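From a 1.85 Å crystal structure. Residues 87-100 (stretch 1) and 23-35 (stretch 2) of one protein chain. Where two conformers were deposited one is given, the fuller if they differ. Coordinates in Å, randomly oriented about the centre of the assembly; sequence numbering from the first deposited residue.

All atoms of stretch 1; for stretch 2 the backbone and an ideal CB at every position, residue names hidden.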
# COMPACT_ATOMS: atom_id res chain seq x y z
N GLN B 87 -1.47 -1.44 -12.69
CA GLN B 87 -0.88 -0.82 -11.52
C GLN B 87 -0.52 0.64 -11.80
O GLN B 87 -0.08 0.97 -12.90
CB GLN B 87 0.37 -1.61 -11.07
CG GLN B 87 0.06 -3.04 -10.56
CD GLN B 87 0.06 -4.11 -11.65
OE1 GLN B 87 0.68 -3.96 -12.71
NE2 GLN B 87 -0.63 -5.22 -11.39
N PRO B 88 -0.72 1.54 -10.83
CA PRO B 88 -0.51 2.97 -11.11
C PRO B 88 0.91 3.30 -11.57
O PRO B 88 1.89 2.70 -11.12
CB PRO B 88 -0.83 3.65 -9.77
CG PRO B 88 -1.71 2.69 -9.05
CD PRO B 88 -1.26 1.31 -9.48
N LEU B 89 0.99 4.27 -12.48
CA LEU B 89 2.25 4.82 -12.94
C LEU B 89 2.63 6.08 -12.16
O LEU B 89 1.76 6.89 -11.83
CB LEU B 89 2.13 5.13 -14.44
CG LEU B 89 3.40 5.27 -15.27
CD1 LEU B 89 4.25 4.02 -15.13
CD2 LEU B 89 3.04 5.54 -16.75
N ALA B 90 3.92 6.24 -11.87
CA ALA B 90 4.38 7.41 -11.12
C ALA B 90 4.37 8.69 -11.96
O ALA B 90 4.55 8.67 -13.18
CB ALA B 90 5.79 7.18 -10.58
N THR B 91 4.19 9.82 -11.27
CA THR B 91 4.33 11.13 -11.90
C THR B 91 5.72 11.29 -12.51
O THR B 91 6.73 10.99 -11.87
CB THR B 91 4.12 12.25 -10.87
OG1 THR B 91 2.79 12.20 -10.33
CG2 THR B 91 4.39 13.64 -11.48
N GLY B 92 5.78 11.79 -13.74
CA GLY B 92 7.03 12.25 -14.31
C GLY B 92 7.67 11.32 -15.31
O GLY B 92 8.64 11.73 -15.95
N VAL B 93 7.20 10.11 -15.47
CA VAL B 93 7.77 9.22 -16.48
C VAL B 93 6.99 9.41 -17.77
O VAL B 93 5.79 9.71 -17.77
CB VAL B 93 7.76 7.74 -16.04
CG1 VAL B 93 8.48 7.56 -14.71
CG2 VAL B 93 6.34 7.20 -15.98
N PHE B 94 7.68 9.26 -18.90
CA PHE B 94 7.02 9.29 -20.19
C PHE B 94 7.12 7.91 -20.83
O PHE B 94 7.95 7.08 -20.43
CB PHE B 94 7.62 10.36 -21.11
CG PHE B 94 8.92 9.95 -21.76
CD1 PHE B 94 10.13 10.15 -21.11
CD2 PHE B 94 8.93 9.39 -23.03
CE1 PHE B 94 11.33 9.78 -21.71
CE2 PHE B 94 10.13 9.01 -23.63
CZ PHE B 94 11.33 9.21 -22.97
N LEU B 95 6.26 7.66 -21.81
CA LEU B 95 6.20 6.34 -22.44
C LEU B 95 5.63 6.47 -23.85
O LEU B 95 4.90 7.41 -24.17
CB LEU B 95 5.35 5.36 -21.64
CG LEU B 95 3.82 5.60 -21.66
CD1 LEU B 95 3.11 4.30 -21.31
CD2 LEU B 95 3.41 6.69 -20.68
N GLU B 96 5.97 5.49 -24.68
CA GLU B 96 5.24 5.27 -25.92
C GLU B 96 3.95 4.54 -25.59
O GLU B 96 3.96 3.52 -24.88
CB GLU B 96 6.10 4.46 -26.90
CG GLU B 96 7.37 5.21 -27.26
CD GLU B 96 8.15 4.56 -28.39
OE1 GLU B 96 7.69 3.51 -28.89
OE2 GLU B 96 9.22 5.08 -28.77
N ALA B 97 2.84 5.06 -26.09
CA ALA B 97 1.52 4.55 -25.74
C ALA B 97 0.68 4.34 -26.99
O ALA B 97 0.76 5.13 -27.93
CB ALA B 97 0.80 5.49 -24.77
N ARG B 98 -0.14 3.30 -26.97
CA ARG B 98 -1.05 3.07 -28.09
C ARG B 98 -2.34 3.84 -27.85
O ARG B 98 -2.91 3.78 -26.76
CB ARG B 98 -1.35 1.57 -28.25
CG ARG B 98 -2.57 1.27 -29.12
CD ARG B 98 -2.83 -0.23 -29.27
NE ARG B 98 -1.88 -0.86 -30.18
CZ ARG B 98 -2.00 -0.89 -31.51
NH1 ARG B 98 -3.04 -0.34 -32.11
NH2 ARG B 98 -1.07 -1.49 -32.23
N VAL B 99 -2.79 4.56 -28.88
CA VAL B 99 -4.08 5.27 -28.87
C VAL B 99 -5.19 4.25 -29.12
O VAL B 99 -5.20 3.59 -30.16
CB VAL B 99 -4.10 6.35 -29.96
CG1 VAL B 99 -5.50 7.02 -30.05
CG2 VAL B 99 -3.00 7.38 -29.76
N ILE B 100 -6.13 4.12 -28.18
CA ILE B 100 -7.24 3.19 -28.38
C ILE B 100 -8.60 3.86 -28.46
O ILE B 100 -9.59 3.17 -28.78
CB ILE B 100 -7.27 2.06 -27.31
CG1 ILE B 100 -7.63 2.61 -25.93
CG2 ILE B 100 -5.97 1.24 -27.33
CD1 ILE B 100 -7.95 1.51 -24.91
N UNK B 23 0.54 6.15 -36.96
CA UNK B 23 0.65 4.76 -36.55
C UNK B 23 -0.07 4.41 -35.26
O UNK B 23 -0.14 3.23 -34.90
CB UNK B 23 2.13 4.40 -36.40
N UNK B 24 -0.60 5.41 -34.57
CA UNK B 24 -1.29 5.19 -33.31
C UNK B 24 -0.41 4.93 -32.12
O UNK B 24 -0.92 4.49 -31.08
CB UNK B 24 -2.25 4.01 -33.46
N UNK B 25 0.89 5.16 -32.22
CA UNK B 25 1.81 5.01 -31.09
C UNK B 25 2.37 6.40 -30.82
O UNK B 25 3.17 6.91 -31.61
CB UNK B 25 2.92 4.00 -31.38
N UNK B 26 1.94 7.02 -29.72
CA UNK B 26 2.30 8.40 -29.42
C UNK B 26 3.11 8.45 -28.13
O UNK B 26 3.19 7.48 -27.38
CB UNK B 26 1.05 9.28 -29.31
N UNK B 27 3.69 9.63 -27.86
CA UNK B 27 4.42 9.85 -26.62
C UNK B 27 3.49 10.49 -25.60
O UNK B 27 2.77 11.44 -25.92
CB UNK B 27 5.65 10.72 -26.86
N UNK B 28 3.51 9.97 -24.37
CA UNK B 28 2.65 10.44 -23.29
C UNK B 28 3.52 10.69 -22.06
O UNK B 28 4.42 9.89 -21.76
CB UNK B 28 1.54 9.43 -22.99
N UNK B 29 3.29 11.81 -21.39
CA UNK B 29 3.94 12.11 -20.12
C UNK B 29 2.90 11.95 -19.01
O UNK B 29 1.83 12.56 -19.07
CB UNK B 29 4.54 13.52 -20.12
N UNK B 30 3.21 11.13 -18.00
CA UNK B 30 2.25 10.86 -16.93
C UNK B 30 2.33 11.94 -15.87
O UNK B 30 3.43 12.29 -15.39
CB UNK B 30 2.50 9.49 -16.31
N UNK B 31 1.17 12.47 -15.47
CA UNK B 31 1.11 13.45 -14.38
C UNK B 31 0.56 12.90 -13.08
O UNK B 31 1.06 13.25 -12.01
CB UNK B 31 0.26 14.64 -14.81
N UNK B 32 -0.49 12.07 -13.13
CA UNK B 32 -1.21 11.65 -11.93
C UNK B 32 -1.31 10.14 -11.92
O UNK B 32 -1.87 9.55 -12.85
CB UNK B 32 -2.60 12.29 -11.86
N UNK B 33 -0.84 9.46 -10.88
CA UNK B 33 -1.10 8.01 -10.76
C UNK B 33 -2.58 7.72 -10.58
O UNK B 33 -3.30 8.44 -9.87
CB UNK B 33 -0.32 7.42 -9.58
N UNK B 34 -3.04 6.65 -11.22
CA UNK B 34 -4.39 6.15 -10.95
C UNK B 34 -4.57 5.96 -9.46
O UNK B 34 -3.66 5.50 -8.77
CB UNK B 34 -4.65 4.84 -11.69
N UNK B 35 -5.76 6.28 -8.96
CA UNK B 35 -6.06 6.17 -7.55
C UNK B 35 -5.64 7.35 -6.69
O UNK B 35 -5.92 7.34 -5.48
CB UNK B 35 -5.40 4.90 -7.00

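Positions 25 to 29 pair antiparallel with stretch 1; as in any β-strand, their side chains alternate between two faces, one carrying Phe94, Glu96 and Arg98, the other Leu95 and Ala97.

Position 23 lies beyond the reach of stretch 1; it is Gly23. Position 24 has phi 77°, which favours glycine, and Gly24 it is. Its O accepts a hydrogen bond from Val99 N at 2.9 Å.

Position 25 sends its CB to the face of Glu96 and Arg98. The aliphatic stems of these neighbours invite a branched apolar chain, though a polar one could reach their charges. Ile25 takes the apolar option: CD1 lies 3.9 Å from Arg98 CB and over one face of the guanidinium, while CG2 is 4.0 Å from Glu96 CB.

At 26 the ideal CB is 4.5 Å from Val99 CG2, on the face of Ala97, so an apolar residue suits. Ile26 places CD1 3.6 Å from Val99 CG2, and its backbone N and O both hydrogen-bond to Ala97.

Position 27 returns to the face of Phe94 and Glu96, where a polar or a small apolar side chain would fit. Asn27 OD1 accepts from a water at 2.9 Å; the same water donates weakly to Glu96 OE2 at 3.4 Å, bridging two acceptors that could not bond directly.

Position 28 has its ideal CB 4.0 Å from Leu95 CD2 and 4.4 Å from Ala97 CB. The small Ala97 leaves room for a branched aliphatic chain, and Val28 fills it, with CG2 3.9 Å from Ala97 CB.

Position 29 faces the Phe94 side and again suits an apolar residue; Val29 CG2 packs 3.8 Å from Phe94 CB.

Position 30 points toward stretch 1, its ideal CB 3.6 Å from Val93 O and 3.8 Å from Ala90 O. Carbonyls gathered around a turn call for a short donor: asparagine, serine or threonine. Asn30 ND2 donates to Ala90 O at 3.1 Å and lies 3.0 Å from Leu89 O.

Positions 31 and 32 point away, so stretch 1 hardly constrains them: they are Glu31, whose O accepts from Thr91 OG1 at 2.6 Å, and Ile32.

At 33 the ideal CB is a tight 3.1 Å from Leu89 O and 3.8 Å from Pro88 CB; a compact apolar side chain suits, and phi of -65° allows proline. Pro33 CB lies 4.0 Å from Pro88 CB. Position 34 points toward the same ring; a small apolar group suffices, and Ala34 CB sits 4.4 Å from Pro88 CB. At 35, phi 84° and psi -3° would jam a CB against the preceding carbonyl, hence Gly35.

Stretch 2, residues 23-35: GGIINVVNEIPAG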
# COMPACT_ATOMS: atom_id res chain seq x y z
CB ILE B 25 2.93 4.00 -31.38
CG1 ILE B 25 2.35 2.69 -31.91
CG2 ILE B 25 3.78 3.75 -30.10
CD1 ILE B 25 1.49 1.97 -30.92
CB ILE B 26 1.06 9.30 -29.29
CG1 ILE B 26 0.23 8.85 -28.07
CG2 ILE B 26 0.27 9.29 -30.61
CD1 ILE B 26 -0.99 9.70 -27.81
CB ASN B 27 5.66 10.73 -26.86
CG ASN B 27 6.68 10.07 -27.77
OD1 ASN B 27 6.88 8.87 -27.70
ND2 ASN B 27 7.31 10.85 -28.63
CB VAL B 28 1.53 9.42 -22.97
CG1 VAL B 28 0.80 9.78 -21.68
CG2 VAL B 28 0.55 9.38 -24.14
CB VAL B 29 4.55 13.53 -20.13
CG1 VAL B 29 5.04 13.93 -18.73
CG2 VAL B 29 5.70 13.61 -21.14
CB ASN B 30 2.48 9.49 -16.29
CG ASN B 30 1.32 9.07 -15.40
OD1 ASN B 30 0.18 8.96 -15.86
ND2 ASN B 30 1.59 8.83 -14.12
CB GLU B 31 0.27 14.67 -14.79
CG GLU B 31 0.81 15.45 -15.98
CD GLU B 31 -0.26 16.27 -16.66
OE1 GLU B 31 -0.12 17.50 -16.70
OE2 GLU B 31 -1.24 15.67 -17.17
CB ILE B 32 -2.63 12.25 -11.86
CG1 ILE B 32 -2.60 13.78 -11.93
CG2 ILE B 32 -3.29 11.81 -10.54
CD1 ILE B 32 -4.03 14.41 -12.05
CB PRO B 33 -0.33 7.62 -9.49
CG PRO B 33 0.62 8.78 -9.22
CD PRO B 33 -0.09 9.98 -9.73
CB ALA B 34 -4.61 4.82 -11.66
O HOH W 1 9.63 8.10 -27.37
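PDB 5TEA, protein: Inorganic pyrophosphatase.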